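Local coordinates for protein SAWADEE HOMEODOMAIN HOMOLOG 1 (Arabidopsis thaliana, PDB 4IUP) that binds methylated histone H3 tails through its SAWADEE domain and associates with RNA polymerase IV in RNA-directed DNA methylation, at residues Ser66-Val71 with Ala105-Val110; Leu76-Gln81 with Ala87-Gly92; Phe80-Asp85 with Leu126-Arg131; Val113-Glu116 with Glu121-Leu124. The protein carries 2 engineered substitutions. All coordinates share one frame; numbering follows the deposited sequence.

Interaction 1 (Ser66-Val71 with Ala105-Val110); sequences SECGRV and ARCNCV. With ZN (zinc ion), chain D.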
# COMPACT_ATOMS: atom_id res chain seq x y z
N SER A 66 -10.53 16.38 -2.88
CA SER A 66 -10.06 17.76 -2.73
C SER A 66 -8.54 17.88 -2.54
O SER A 66 -7.98 18.97 -2.66
CB SER A 66 -10.77 18.45 -1.57
OG SER A 66 -10.42 17.85 -0.34
N GLU A 67 -7.89 16.75 -2.25
CA GLU A 67 -6.43 16.74 -2.05
C GLU A 67 -5.67 15.89 -3.07
O GLU A 67 -4.52 15.52 -2.82
CB GLU A 67 -6.08 16.32 -0.61
CG GLU A 67 -6.64 14.96 -0.21
CD GLU A 67 -6.30 14.54 1.21
OE1 GLU A 67 -5.50 15.24 1.88
OE2 GLU A 67 -6.82 13.50 1.66
N CYS A 68 -6.28 15.61 -4.22
CA CYS A 68 -5.62 14.79 -5.24
C CYS A 68 -4.36 15.46 -5.81
O CYS A 68 -3.54 14.80 -6.45
CB CYS A 68 -6.58 14.42 -6.37
SG CYS A 68 -6.98 15.77 -7.50
N GLY A 69 -4.22 16.76 -5.57
CA GLY A 69 -3.02 17.49 -5.98
C GLY A 69 -1.77 17.08 -5.23
O GLY A 69 -0.65 17.33 -5.70
N ARG A 70 -1.95 16.45 -4.06
CA ARG A 70 -0.81 16.02 -3.24
C ARG A 70 -0.15 14.74 -3.76
O ARG A 70 0.95 14.38 -3.33
CB ARG A 70 -1.22 15.86 -1.77
CG ARG A 70 -1.92 14.55 -1.44
CD ARG A 70 -2.36 14.51 0.02
NE ARG A 70 -1.21 14.54 0.92
CZ ARG A 70 -1.26 14.89 2.20
NH1 ARG A 70 -2.42 15.25 2.75
NH2 ARG A 70 -0.16 14.89 2.94
N VAL A 71 -0.83 14.06 -4.68
CA VAL A 71 -0.27 12.88 -5.33
C VAL A 71 0.54 13.35 -6.55
O VAL A 71 0.00 14.03 -7.43
CB VAL A 71 -1.38 11.89 -5.77
CG1 VAL A 71 -0.78 10.64 -6.39
CG2 VAL A 71 -2.26 11.52 -4.58
N ALA A 105 -16.28 16.16 -4.76
CA ALA A 105 -17.10 14.96 -4.61
C ALA A 105 -16.41 13.68 -5.08
O ALA A 105 -16.60 12.62 -4.49
CB ALA A 105 -18.43 15.14 -5.33
N ARG A 106 -15.64 13.80 -6.16
CA ARG A 106 -15.08 12.64 -6.84
C ARG A 106 -13.91 13.07 -7.71
O ARG A 106 -14.04 14.00 -8.50
CB ARG A 106 -16.15 11.99 -7.73
CG ARG A 106 -15.69 10.76 -8.52
CD ARG A 106 -15.99 9.53 -7.72
NE ARG A 106 -15.63 8.27 -8.36
CZ ARG A 106 -15.49 7.13 -7.68
NH1 ARG A 106 -15.67 7.14 -6.37
NH2 ARG A 106 -15.16 6.00 -8.30
N CYS A 107 -12.78 12.40 -7.56
CA CYS A 107 -11.64 12.67 -8.42
C CYS A 107 -11.72 11.81 -9.68
O CYS A 107 -11.96 10.61 -9.59
CB CYS A 107 -10.33 12.42 -7.67
SG CYS A 107 -8.85 12.44 -8.69
N ASN A 108 -11.55 12.44 -10.85
CA ASN A 108 -11.50 11.73 -12.13
C ASN A 108 -10.13 11.82 -12.81
O ASN A 108 -10.01 11.58 -14.02
CB ASN A 108 -12.64 12.18 -13.08
CG ASN A 108 -12.56 13.66 -13.45
OD1 ASN A 108 -11.68 14.39 -13.01
ND2 ASN A 108 -13.51 14.10 -14.28
N CYS A 109 -9.10 12.18 -12.04
CA CYS A 109 -7.73 12.13 -12.53
C CYS A 109 -7.33 10.67 -12.75
O CYS A 109 -7.85 9.76 -12.07
CB CYS A 109 -6.77 12.82 -11.56
SG CYS A 109 -7.12 14.58 -11.30
N VAL A 110 -6.43 10.44 -13.71
CA VAL A 110 -5.96 9.09 -14.03
C VAL A 110 -4.47 8.97 -13.69
O VAL A 110 -3.64 9.70 -14.22
CB VAL A 110 -6.21 8.71 -15.51
CG1 VAL A 110 -5.75 7.28 -15.80
CG2 VAL A 110 -7.69 8.86 -15.88
ZN ZN D . -8.17 14.65 -9.21

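Interaction 2 (Leu76-Gln81 with Ala87-Gly92); sequences LMLCFQ and ALYCDG. Engineered in segment 76-81: Met-77 (natural residue Leu).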
# COMPACT_ATOMS: atom_id res chain seq x y z
N LEU A 76 5.38 6.93 -4.02
CA LEU A 76 5.04 5.55 -3.66
C LEU A 76 3.59 5.52 -3.17
O LEU A 76 3.21 6.29 -2.29
CB LEU A 76 5.99 5.03 -2.58
CG LEU A 76 5.67 3.68 -1.92
CD1 LEU A 76 5.86 2.53 -2.91
CD2 LEU A 76 6.53 3.49 -0.68
N MSE A 77 2.79 4.62 -3.75
CA MSE A 77 1.39 4.46 -3.36
C MSE A 77 1.12 2.99 -3.07
O MSE A 77 1.73 2.11 -3.68
CB MSE A 77 0.43 4.90 -4.48
CG MSE A 77 0.69 6.27 -5.07
SE MSE A 77 0.48 7.72 -3.79
CE MSE A 77 -1.48 7.78 -3.69
N LEU A 78 0.20 2.74 -2.14
CA LEU A 78 -0.39 1.41 -2.01
C LEU A 78 -1.58 1.33 -2.96
O LEU A 78 -2.53 2.11 -2.85
CB LEU A 78 -0.83 1.13 -0.56
CG LEU A 78 -1.36 -0.29 -0.32
CD1 LEU A 78 -0.24 -1.33 -0.46
CD2 LEU A 78 -2.04 -0.41 1.05
N CYS A 79 -1.53 0.37 -3.89
CA CYS A 79 -2.47 0.30 -5.00
C CYS A 79 -3.31 -0.96 -4.98
O CYS A 79 -2.80 -2.06 -4.74
CB CYS A 79 -1.71 0.34 -6.33
SG CYS A 79 -0.60 1.72 -6.51
N PHE A 80 -4.60 -0.80 -5.24
CA PHE A 80 -5.51 -1.93 -5.34
C PHE A 80 -5.37 -2.59 -6.71
O PHE A 80 -5.83 -2.05 -7.72
CB PHE A 80 -6.96 -1.50 -5.07
CG PHE A 80 -7.94 -2.64 -5.03
CD1 PHE A 80 -7.82 -3.65 -4.08
CD2 PHE A 80 -8.99 -2.71 -5.94
CE1 PHE A 80 -8.72 -4.70 -4.03
CE2 PHE A 80 -9.90 -3.77 -5.90
CZ PHE A 80 -9.77 -4.75 -4.94
N GLN A 81 -4.74 -3.76 -6.72
CA GLN A 81 -4.41 -4.48 -7.94
C GLN A 81 -5.34 -5.68 -8.10
O GLN A 81 -5.18 -6.69 -7.41
CB GLN A 81 -2.95 -4.94 -7.90
CG GLN A 81 -2.41 -5.58 -9.20
CD GLN A 81 -1.07 -6.26 -8.98
OE1 GLN A 81 -0.01 -5.69 -9.25
NE2 GLN A 81 -1.11 -7.48 -8.49
N ALA A 87 -7.26 -10.07 -5.85
CA ALA A 87 -7.28 -8.65 -5.54
C ALA A 87 -6.32 -8.36 -4.39
O ALA A 87 -6.60 -8.68 -3.23
CB ALA A 87 -8.69 -8.21 -5.20
N LEU A 88 -5.17 -7.77 -4.73
CA LEU A 88 -4.11 -7.51 -3.76
C LEU A 88 -3.82 -6.01 -3.65
O LEU A 88 -4.02 -5.27 -4.61
CB LEU A 88 -2.83 -8.25 -4.18
CG LEU A 88 -2.94 -9.77 -4.38
CD1 LEU A 88 -1.66 -10.32 -5.00
CD2 LEU A 88 -3.28 -10.48 -3.07
N TYR A 89 -3.39 -5.58 -2.47
CA TYR A 89 -2.92 -4.21 -2.29
C TYR A 89 -1.40 -4.25 -2.35
O TYR A 89 -0.76 -4.85 -1.49
CB TYR A 89 -3.41 -3.63 -0.96
CG TYR A 89 -4.90 -3.34 -0.92
CD1 TYR A 89 -5.82 -4.35 -0.63
CD2 TYR A 89 -5.39 -2.06 -1.16
CE1 TYR A 89 -7.20 -4.10 -0.59
CE2 TYR A 89 -6.77 -1.78 -1.12
CZ TYR A 89 -7.66 -2.81 -0.83
OH TYR A 89 -9.01 -2.55 -0.79
N CYS A 90 -0.84 -3.62 -3.39
CA CYS A 90 0.57 -3.73 -3.77
C CYS A 90 1.20 -2.36 -3.94
O CYS A 90 0.54 -1.41 -4.35
CB CYS A 90 0.70 -4.46 -5.11
SG CYS A 90 -0.06 -6.08 -5.17
N ASP A 91 2.50 -2.27 -3.68
CA ASP A 91 3.22 -1.01 -3.88
C ASP A 91 3.44 -0.71 -5.36
O ASP A 91 3.79 -1.60 -6.15
CB ASP A 91 4.57 -1.03 -3.15
CG ASP A 91 4.42 -0.78 -1.66
OD1 ASP A 91 3.31 -0.39 -1.22
OD2 ASP A 91 5.40 -0.97 -0.92
N GLY A 92 3.24 0.55 -5.73
CA GLY A 92 3.53 1.02 -7.07
C GLY A 92 4.04 2.44 -7.01
O GLY A 92 3.94 3.09 -5.96

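Interaction 3 (Phe80-Asp85 with Leu126-Arg131); sequences FQERED and LERICR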
# COMPACT_ATOMS: atom_id res chain seq x y z
N PHE A 80 -4.60 -0.80 -5.24
CA PHE A 80 -5.51 -1.93 -5.34
C PHE A 80 -5.37 -2.59 -6.71
O PHE A 80 -5.83 -2.05 -7.72
CB PHE A 80 -6.96 -1.50 -5.07
CG PHE A 80 -7.94 -2.64 -5.03
CD1 PHE A 80 -7.82 -3.65 -4.08
CD2 PHE A 80 -8.99 -2.71 -5.94
CE1 PHE A 80 -8.72 -4.70 -4.03
CE2 PHE A 80 -9.90 -3.77 -5.90
CZ PHE A 80 -9.77 -4.75 -4.94
N GLN A 81 -4.74 -3.76 -6.72
CA GLN A 81 -4.41 -4.48 -7.94
C GLN A 81 -5.34 -5.68 -8.10
O GLN A 81 -5.18 -6.69 -7.41
CB GLN A 81 -2.95 -4.94 -7.90
CG GLN A 81 -2.41 -5.58 -9.20
CD GLN A 81 -1.07 -6.26 -8.98
OE1 GLN A 81 -0.01 -5.69 -9.25
NE2 GLN A 81 -1.11 -7.48 -8.49
N GLU A 82 -6.31 -5.55 -9.00
CA GLU A 82 -7.30 -6.59 -9.23
C GLU A 82 -7.04 -7.27 -10.57
O GLU A 82 -7.02 -6.62 -11.61
CB GLU A 82 -8.71 -6.00 -9.18
CG GLU A 82 -9.83 -7.04 -9.27
CD GLU A 82 -11.18 -6.49 -8.86
OE1 GLU A 82 -11.49 -5.32 -9.18
OE2 GLU A 82 -11.95 -7.25 -8.23
N ARG A 83 -6.81 -8.58 -10.53
CA ARG A 83 -6.50 -9.37 -11.72
C ARG A 83 -7.18 -10.72 -11.61
O ARG A 83 -6.95 -11.45 -10.65
CB ARG A 83 -4.99 -9.60 -11.85
CG ARG A 83 -4.21 -8.36 -12.18
CD ARG A 83 -2.71 -8.60 -12.10
NE ARG A 83 -2.00 -7.40 -12.52
CZ ARG A 83 -0.68 -7.23 -12.43
NH1 ARG A 83 0.10 -8.18 -11.94
NH2 ARG A 83 -0.15 -6.09 -12.85
N GLU A 84 -7.98 -11.05 -12.60
CA GLU A 84 -8.76 -12.25 -12.56
C GLU A 84 -9.60 -12.20 -11.24
O GLU A 84 -10.23 -11.22 -10.96
CB GLU A 84 -7.82 -13.45 -12.80
CG GLU A 84 -7.26 -13.45 -14.26
CD GLU A 84 -6.23 -14.57 -14.64
OE1 GLU A 84 -5.29 -14.87 -13.93
OE2 GLU A 84 -6.38 -15.12 -15.74
N ASP A 85 -9.59 -13.23 -10.42
CA ASP A 85 -10.33 -13.07 -9.17
C ASP A 85 -9.40 -12.83 -7.98
O ASP A 85 -9.75 -13.03 -6.84
CB ASP A 85 -11.24 -14.26 -8.92
CG ASP A 85 -10.49 -15.48 -8.57
OD1 ASP A 85 -9.45 -15.71 -9.20
OD2 ASP A 85 -10.93 -16.20 -7.65
N LEU A 126 -8.16 7.60 -8.25
CA LEU A 126 -7.83 7.92 -6.86
C LEU A 126 -8.45 6.91 -5.89
O LEU A 126 -7.89 6.64 -4.83
CB LEU A 126 -8.29 9.34 -6.51
CG LEU A 126 -7.68 9.93 -5.23
CD1 LEU A 126 -6.17 10.12 -5.39
CD2 LEU A 126 -8.36 11.24 -4.85
N GLU A 127 -9.58 6.34 -6.28
CA GLU A 127 -10.33 5.42 -5.41
C GLU A 127 -9.66 4.05 -5.23
O GLU A 127 -10.13 3.23 -4.45
CB GLU A 127 -11.78 5.27 -5.91
CG GLU A 127 -11.98 4.33 -7.12
CD GLU A 127 -11.50 4.90 -8.46
OE1 GLU A 127 -11.25 6.12 -8.57
OE2 GLU A 127 -11.39 4.10 -9.42
N ARG A 128 -8.57 3.81 -5.95
CA ARG A 128 -7.82 2.55 -5.84
C ARG A 128 -6.38 2.74 -5.37
O ARG A 128 -5.58 1.82 -5.42
CB ARG A 128 -7.85 1.78 -7.16
CG ARG A 128 -9.25 1.31 -7.53
CD ARG A 128 -9.28 0.12 -8.48
NE ARG A 128 -10.68 -0.30 -8.64
CZ ARG A 128 -11.09 -1.52 -8.99
NH1 ARG A 128 -10.22 -2.50 -9.25
NH2 ARG A 128 -12.39 -1.75 -9.09
N ILE A 129 -6.05 3.94 -4.91
CA ILE A 129 -4.69 4.21 -4.45
C ILE A 129 -4.68 4.90 -3.08
O ILE A 129 -5.57 5.69 -2.76
CB ILE A 129 -3.85 5.00 -5.50
CG1 ILE A 129 -4.45 6.39 -5.78
CG2 ILE A 129 -3.71 4.20 -6.82
CD1 ILE A 129 -3.61 7.22 -6.76
N CYS A 130 -3.68 4.57 -2.26
CA CYS A 130 -3.51 5.18 -0.94
C CYS A 130 -2.11 5.74 -0.80
O CYS A 130 -1.16 5.16 -1.32
CB CYS A 130 -3.75 4.16 0.17
SG CYS A 130 -5.50 3.84 0.53
N ARG A 131 -1.97 6.85 -0.08
CA ARG A 131 -0.67 7.50 0.05
C ARG A 131 0.08 7.01 1.29
O ARG A 131 -0.52 6.43 2.19
CB ARG A 131 -0.82 9.03 0.07
CG ARG A 131 -1.48 9.60 1.33
CD ARG A 131 -1.38 11.12 1.38
NE ARG A 131 -2.08 11.68 2.54
CZ ARG A 131 -1.54 11.85 3.75
NH1 ARG A 131 -0.27 11.51 3.97
NH2 ARG A 131 -2.26 12.36 4.73
O HOH W 1 -13.05 -4.06 -10.73

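Interaction 4 (Val113-Glu116 with Glu121-Leu124); sequences VRYE and EESL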
# COMPACT_ATOMS: atom_id res chain seq x y z
N VAL A 113 0.30 3.85 -12.76
CA VAL A 113 1.23 3.33 -11.76
C VAL A 113 2.05 2.19 -12.34
O VAL A 113 1.58 1.47 -13.23
CB VAL A 113 0.53 2.92 -10.42
CG1 VAL A 113 -0.39 4.03 -9.92
CG2 VAL A 113 -0.23 1.60 -10.55
N ARG A 114 3.28 2.06 -11.86
CA ARG A 114 4.12 0.92 -12.19
C ARG A 114 4.34 0.13 -10.91
O ARG A 114 4.89 0.65 -9.93
CB ARG A 114 5.45 1.37 -12.77
CG ARG A 114 6.36 0.22 -13.18
CD ARG A 114 7.62 0.74 -13.85
NE ARG A 114 7.35 1.36 -15.14
CZ ARG A 114 8.29 1.72 -16.01
NH1 ARG A 114 9.58 1.52 -15.74
NH2 ARG A 114 7.95 2.29 -17.16
N TYR A 115 3.90 -1.13 -10.92
CA TYR A 115 4.02 -2.00 -9.76
C TYR A 115 5.46 -2.38 -9.49
O TYR A 115 6.21 -2.74 -10.40
CB TYR A 115 3.15 -3.25 -9.92
CG TYR A 115 1.68 -2.91 -9.87
CD1 TYR A 115 1.09 -2.48 -8.68
CD2 TYR A 115 0.89 -3.03 -11.01
CE1 TYR A 115 -0.26 -2.16 -8.63
CE2 TYR A 115 -0.47 -2.71 -10.96
CZ TYR A 115 -1.03 -2.28 -9.77
OH TYR A 115 -2.37 -1.98 -9.72
N GLU A 116 5.84 -2.27 -8.24
CA GLU A 116 7.20 -2.49 -7.85
C GLU A 116 7.68 -3.93 -8.14
O GLU A 116 8.75 -4.12 -8.67
CB GLU A 116 7.32 -2.09 -6.40
CG GLU A 116 8.69 -1.69 -6.00
CD GLU A 116 8.80 -1.38 -4.56
OE1 GLU A 116 8.43 -2.23 -3.73
OE2 GLU A 116 9.25 -0.27 -4.24
N GLU A 121 2.34 -2.15 -15.53
CA GLU A 121 1.70 -0.85 -15.37
C GLU A 121 0.18 -0.93 -15.47
O GLU A 121 -0.36 -1.81 -16.14
CB GLU A 121 2.27 0.16 -16.37
CG GLU A 121 3.71 0.54 -16.09
CD GLU A 121 4.25 1.61 -17.02
OE1 GLU A 121 3.73 1.75 -18.15
OE2 GLU A 121 5.21 2.31 -16.63
N GLU A 122 -0.50 -0.02 -14.78
CA GLU A 122 -1.96 0.03 -14.77
C GLU A 122 -2.41 1.47 -14.55
O GLU A 122 -1.80 2.20 -13.78
CB GLU A 122 -2.52 -0.87 -13.65
CG GLU A 122 -4.04 -0.94 -13.60
CD GLU A 122 -4.58 -2.01 -12.64
OE1 GLU A 122 -3.79 -2.63 -11.89
OE2 GLU A 122 -5.81 -2.22 -12.65
N SER A 123 -3.47 1.86 -15.25
CA SER A 123 -4.10 3.15 -15.03
C SER A 123 -5.15 3.03 -13.92
O SER A 123 -6.10 2.26 -14.05
CB SER A 123 -4.73 3.67 -16.32
OG SER A 123 -3.72 3.96 -17.27
N LEU A 124 -4.96 3.79 -12.84
CA LEU A 124 -5.84 3.72 -11.68
C LEU A 124 -6.46 5.08 -11.35
O LEU A 124 -5.86 6.13 -11.60
CB LEU A 124 -5.08 3.19 -10.45
CG LEU A 124 -4.55 1.75 -10.51
CD1 LEU A 124 -3.73 1.44 -9.27
CD2 LEU A 124 -5.69 0.76 -10.65

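Interaction 1 (Ser66-Val71 with Ala105-Val110)
Cys-68, Cys-107 and Cys-109 meet across this contact through a shared zinc ion, with no direct hydrogen bond between the two segments. SG of Cys-68 lies 2.4 Å from the zinc, and SG of Cys-109 approaches the metal to 2.3 Å; the thiolate of Cys-107 supplies a third bond and NE2 of His-102 the fourth. Around the metal the ligands touch one another lightly: CB of Cys-68 rests 3.8 Å from SG of Cys-107. The two cysteines of the 105-110 loop reach the ion by different rotations, SG of Cys-107 being anti to its backbone N (chi1 170°) whereas that of Cys-109 is turned beside its own N (chi1 -61°). The Cys-109 N-H also points back at SG of Cys-107, 3.4 Å away, a bond that would help to spread the negative charge on this thiolate. Farther out, Leu-126 packs on both Cys-68 and Cys-107, and Arg-99 holds the carbonyl O of Cys-68. On the 66-70 turn of 3-10 helix, NH1 of Arg-70 makes a salt bridge with OE1 of Glu-67 at 3.2 Å. Three cysteines and one histidine, drawn from two loops between strands, form the zinc site of the SAWADEE domain.

Interaction 2 (Leu76-Gln81 with Ala87-Gly92)
The rings of Phe-80 and Tyr-89 meet obliquely, their planes 47° apart and their centroids separated by 4.9 Å. CD1 of Phe-80 sits over one face of the tyrosine ring, displaced toward its rim, and comes to 3.4 Å from CZ of Tyr-89. Farther along, CZ of Phe-80 touches the methyl CB of Ala-87 at 3.6 Å, so the ring bridges two residues of the partner strand. Replacing Phe-80 by an alanine would probably uncover that face of Tyr-89 and leave the Ala-87 methyl without its neighbour, giving the tyrosine ring more freedom to turn. On the same face of the sheet, Leu-78 crosses Tyr-89 at about a right angle, its CD1 lying 3.9 Å from CB of Tyr-89. Asp-91 follows, its carboxylate finding its main partner in Arg-57, a salt bridge toward strand 56-62. The other face carries Cys-79, Gln-81 and Cys-90; the side-chain amide of Gln-81 turns one face to the Cys-90 sulfur, and Tyr-115 packs against all three. Gly-92, paired with Met-77, lies close to Cys-79; a CB on it would come tightly against the Cys-79 sulfur. The engineered selenomethionine Met-77 turns its end away toward Ile-129 and Arg-131. Three reciprocal pairs of backbone bonds tie the strands at Met-77 with Gly-92, Cys-79 with Cys-90 and Gln-81 with Leu-88, where N of Gln-81 reaches O of Leu-88 at 2.7 Å. This alternation of hydrogen-bonded and non-hydrogen-bonded pairs is that of a regular antiparallel beta hairpin of strands 76-83 and 86-98.

Interaction 3 (Phe80-Asp85 with Leu126-Arg131)
Arg-128 turns its CG beside its backbone N (chi1 -65°) and runs extended from there to NE, which carries the guanidinium past Phe-80 to Glu-82. Glu-82, with CG anti to its own N and an extended chain, sends its carboxylate out to meet it. The resulting salt bridge is single: NH1 of Arg-128 lies 3.1 Å from OE1 of Glu-82, arriving on the anti side of that oxygen and somewhat out of the carboxylate plane. The two flat groups are turned 43° against each other, so they do not form the coplanar, two-pronged pair of a side-by-side carboxylate and guanidinium. A water bridges the pair as well, donating to OE1 of Glu-82 and accepting from NH2 of Arg-128 at 2.9 Å. On its way the arginine crosses Phe-80. NH1 of Arg-128 comes to 3.5 Å from CD2 of Phe-80, which lies over one face of the guanidinium, whereas the phenyl ring offers the arginine its edge. The planes stand 62° apart, a geometry unlike a cation-pi stack, in which the charge would sit over the ring face. Beneath these side chains the backbones are joined by one nearly straight bond, N of Phe-80 to O of Arg-128, at 2.8 Å; strand 129-131 continues the pairing through Cys-130 and Leu-78. This is a surface contact. Its charges are therefore probably well screened by solvent, and the salt bridge and its water can be expected to fasten the arginine along the phenylalanine edge, while the backbone bond fixes how strand 76-83 meets the residues leading into strand 129-131.

Interaction 4 (Val113-Glu116 with Glu121-Leu124)
OE2 of Glu-121 is gripped by two nitrogens of Arg-114, NE and NH2, each 2.8 Å from that single oxygen. The grip is side-on: OE2 lies in the guanidinium plane at its edge, while both nitrogens approach from the same face of the carboxylate, whose plane is inclined 43° to the guanidinium. A bend at chi3 (-68°) folds the arginine back so that this edge faces the glutamate. A methionine in place of Arg-114 would probably leave the Glu-121 carboxylate without its charged mate and free to swing into solvent. On the opposite face of the sheet, OH of Tyr-115 donates to OE1 of Glu-122 at 2.7 Å. That oxygen lies at the edge of the phenol ring, whereas the hydroxyl meets it from above the carboxylate plane. CD1 of Leu-124 fills in beside this bond, 3.7 Å from CG2 of Val-113, and Val-113 in turn lays CG2 over one face of the Tyr-115 ring. Strand 76-83 packs on this side through Cys-79, Gln-81 and Arg-83. Val-113 and Glu-122 form a hydrogen-bonded pair, with N of Val-113 to O of Glu-122 at 2.9 Å; Arg-114 and Glu-121 are the adjoining non-hydrogen-bonded pair, which places their side chains together. The two strands make an antiparallel beta hairpin that ends the sheet, strand 121-124 being its outermost strand within the chain.

Overall arrangement
All four contacts fall within the SAWADEE domain. Interactions 2, 3 and 4 follow one continuous antiparallel sheet, in which strands 129-131, 76-83, 86-98, 110-115 and 121-124 lie side by side in that order. Interactions 2 and 3 share Phe-80 and Gln-81, with centres about 6 Å apart; interaction 4 is centred about 8 Å from interaction 2, and Tyr-115 and Leu-124 pack on Cys-79. The zinc site of interaction 1 stands farther off, its centre 15 to 17 Å from the others, but Leu-126 packs against its cysteines. Along the chain, interaction 1 spans interaction 2, alternates with interaction 3 and precedes interaction 4, so the metal ties together loops flanking the central hairpin.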